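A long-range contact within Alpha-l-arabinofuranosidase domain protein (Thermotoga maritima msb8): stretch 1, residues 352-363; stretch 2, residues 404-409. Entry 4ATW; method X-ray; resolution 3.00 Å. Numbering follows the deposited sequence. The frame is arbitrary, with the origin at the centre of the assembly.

Stretch 1 (352-363) LIVNHSGEKLVK
Stretch 2 (404-409) KLFIAV

The two stretches meet in a small, purely van der Waals contact, in which the ring of Phe406 on a strand packs against the loop backbone that joins a helix to another strand. No hydrogen bond links them, and the contact buries 262 Å² in total, of which Phe406 contributes 91 Å².

Stretch 1 enters as the end of a helix, with Ile353 at phi/psi -72/-34. The chain then opens through His356 (-137/62), Ser357 (-154/142) and Gly358 (-90/171), turns at Glu359 (-89/-7), and runs as a strand from Lys360 onward. At the turn out of the helix, Ile353 O receives two weak hydrogen bonds, from Ser357 OG at 2.8 Å (chi1 p) and from His356 N at 3.4 Å.

Stretch 2 is extended, a strand from Leu405 onward, with phi/psi -132/122 at Phe406 and -94/128 at Ala408. Its alternation points the CA-to-CB bonds of Phe406 and Ala408 toward stretch 1 and those of Leu405 and Ile407 away. In register, Ser357 CA lies 5.7 Å from Phe406 CA, and Ile353 CA lies 7.8 Å from Ala408 CA, so from Ile353 to Ser357 the chain runs roughly opposite to stretch 2.

Phe406 (chi1 -47°, chi2 85°) lays its ring along the loop. Ser357 C sits over one face, 3.5 Å from Phe406 CD1, while Gly358 N approaches the same CD1 obliquely at 3.2 Å and His356 C lies 3.3 Å from Phe406 CD2. Glycine suits this close approach: an ideal CB on Gly358 would stand a tight 3.5 Å from Phe406 CD1. The His356 side chain (chi1 m) adds a looser contact, its CB 4.2 Å from Phe406 CD2.

Two apolar pairs complete the packing. Ile353, with chi1 and chi2 both m, brings CD1 to 4.4 Å from Ala408 CB. The CA-to-CB bond of Val362 (chi1 m) points toward stretch 2, and its CG2 reaches Leu405 CD1 at 4.2 Å; although the CA-to-CB bond of Leu405 points away, its side chain (t, p) returns at its end.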

# COMPACT_ATOMS: atom_id res chain seq x y z
N LEU A 352 5.89 0.16 12.86
CA LEU A 352 7.12 0.88 13.13
C LEU A 352 7.25 2.17 12.35
O LEU A 352 7.40 3.24 12.94
CB LEU A 352 8.31 -0.00 12.84
CG LEU A 352 9.67 0.68 12.96
CD1 LEU A 352 9.85 1.20 14.35
CD2 LEU A 352 10.73 -0.34 12.61
N ILE A 353 7.18 2.09 11.03
CA ILE A 353 7.37 3.32 10.25
C ILE A 353 6.26 4.34 10.30
O ILE A 353 6.54 5.52 10.24
CB ILE A 353 7.67 3.04 8.77
CG1 ILE A 353 8.76 1.98 8.63
CG2 ILE A 353 8.19 4.33 8.12
CD1 ILE A 353 10.12 2.41 9.17
N VAL A 354 5.01 3.91 10.40
CA VAL A 354 3.95 4.91 10.41
C VAL A 354 3.91 5.72 11.71
O VAL A 354 3.56 6.90 11.71
CB VAL A 354 2.55 4.28 10.16
CG1 VAL A 354 2.51 3.62 8.81
CG2 VAL A 354 2.19 3.30 11.26
N ASN A 355 4.28 5.10 12.82
CA ASN A 355 4.24 5.81 14.07
C ASN A 355 5.55 6.53 14.41
O ASN A 355 5.63 7.28 15.39
CB ASN A 355 3.85 4.85 15.17
CG ASN A 355 2.42 4.39 15.06
OD1 ASN A 355 1.49 5.15 15.31
ND2 ASN A 355 2.24 3.13 14.67
N HIS A 356 6.58 6.32 13.58
CA HIS A 356 7.89 6.94 13.81
C HIS A 356 8.46 7.48 12.50
O HIS A 356 9.52 7.05 12.05
CB HIS A 356 8.84 5.90 14.46
CG HIS A 356 8.31 5.34 15.76
ND1 HIS A 356 8.19 6.10 16.91
CD2 HIS A 356 7.76 4.13 16.06
CE1 HIS A 356 7.58 5.39 17.84
NE2 HIS A 356 7.31 4.19 17.35
N SER A 357 7.75 8.44 11.91
CA SER A 357 8.14 9.03 10.63
C SER A 357 7.61 10.44 10.48
O SER A 357 6.46 10.72 10.86
CB SER A 357 7.53 8.21 9.51
OG SER A 357 6.11 8.23 9.69
N GLY A 358 8.42 11.31 9.87
CA GLY A 358 8.04 12.70 9.65
C GLY A 358 7.33 13.02 8.35
O GLY A 358 7.23 12.18 7.45
N GLU A 359 6.84 14.24 8.23
CA GLU A 359 6.12 14.66 7.04
C GLU A 359 7.04 15.25 5.97
O GLU A 359 6.58 15.53 4.85
CB GLU A 359 5.04 15.69 7.42
CG GLU A 359 3.87 15.15 8.22
CD GLU A 359 4.28 14.59 9.58
OE1 GLU A 359 4.93 15.34 10.34
OE2 GLU A 359 3.94 13.42 9.90
N LYS A 360 8.32 15.43 6.31
CA LYS A 360 9.29 16.00 5.38
C LYS A 360 10.57 15.17 5.33
O LYS A 360 11.02 14.67 6.38
CB LYS A 360 9.67 17.44 5.79
CG LYS A 360 8.52 18.43 5.97
CD LYS A 360 9.09 19.77 6.48
CE LYS A 360 8.03 20.70 7.10
NZ LYS A 360 7.07 21.21 6.09
N LEU A 361 11.14 15.01 4.13
CA LEU A 361 12.38 14.23 3.93
C LEU A 361 13.54 15.20 4.00
O LEU A 361 13.49 16.24 3.33
CB LEU A 361 12.39 13.59 2.55
CG LEU A 361 13.57 12.68 2.26
CD1 LEU A 361 13.41 11.45 3.12
CD2 LEU A 361 13.62 12.28 0.78
N VAL A 362 14.57 14.86 4.77
CA VAL A 362 15.71 15.77 4.97
C VAL A 362 17.02 15.22 4.46
O VAL A 362 17.26 14.04 4.58
CB VAL A 362 15.85 16.12 6.45
CG1 VAL A 362 14.64 16.90 6.92
CG2 VAL A 362 15.99 14.86 7.28
N LYS A 363 17.85 16.08 3.90
CA LYS A 363 19.13 15.68 3.34
C LYS A 363 19.64 14.55 4.19
O LYS A 363 19.94 14.71 5.37
CB LYS A 363 20.11 16.86 3.28
CG LYS A 363 21.46 16.54 2.66
CD LYS A 363 21.35 16.28 1.18
CE LYS A 363 22.70 16.44 0.47
NZ LYS A 363 23.66 15.29 0.63
N LYS A 404 11.03 17.44 15.65
CA LYS A 404 11.27 16.02 15.89
C LYS A 404 11.90 15.36 14.66
O LYS A 404 11.44 15.56 13.54
CB LYS A 404 9.95 15.35 16.26
CG LYS A 404 10.10 14.00 16.90
CD LYS A 404 8.88 13.75 17.73
CE LYS A 404 8.93 12.43 18.45
NZ LYS A 404 7.68 12.29 19.25
N LEU A 405 12.94 14.57 14.89
CA LEU A 405 13.65 13.89 13.82
C LEU A 405 13.52 12.37 13.90
O LEU A 405 13.51 11.81 14.99
CB LEU A 405 15.14 14.23 13.85
CG LEU A 405 15.93 13.59 12.71
CD1 LEU A 405 15.69 14.41 11.46
CD2 LEU A 405 17.40 13.55 12.99
N PHE A 406 13.41 11.71 12.74
CA PHE A 406 13.32 10.26 12.68
C PHE A 406 14.29 9.84 11.64
O PHE A 406 14.21 10.27 10.48
CB PHE A 406 11.95 9.76 12.22
CG PHE A 406 10.80 10.41 12.90
CD1 PHE A 406 10.29 11.62 12.42
CD2 PHE A 406 10.23 9.82 14.04
CE1 PHE A 406 9.24 12.24 13.06
CE2 PHE A 406 9.16 10.44 14.70
CZ PHE A 406 8.66 11.65 14.21
N ILE A 407 15.22 9.00 12.05
CA ILE A 407 16.20 8.47 11.15
C ILE A 407 15.94 6.97 11.05
O ILE A 407 16.28 6.18 11.94
CB ILE A 407 17.60 8.71 11.67
CG1 ILE A 407 17.86 10.22 11.73
CG2 ILE A 407 18.61 8.02 10.77
CD1 ILE A 407 19.21 10.60 12.36
N ALA A 408 15.30 6.57 9.96
CA ALA A 408 14.98 5.18 9.79
C ALA A 408 16.09 4.53 8.99
O ALA A 408 16.47 5.02 7.92
CB ALA A 408 13.70 5.04 9.09
N VAL A 409 16.60 3.44 9.54
CA VAL A 409 17.66 2.69 8.89
C VAL A 409 17.38 1.18 8.85
O VAL A 409 16.74 0.59 9.75
CB VAL A 409 19.02 2.93 9.58
CG1 VAL A 409 18.98 4.23 10.34
CG2 VAL A 409 19.38 1.76 10.45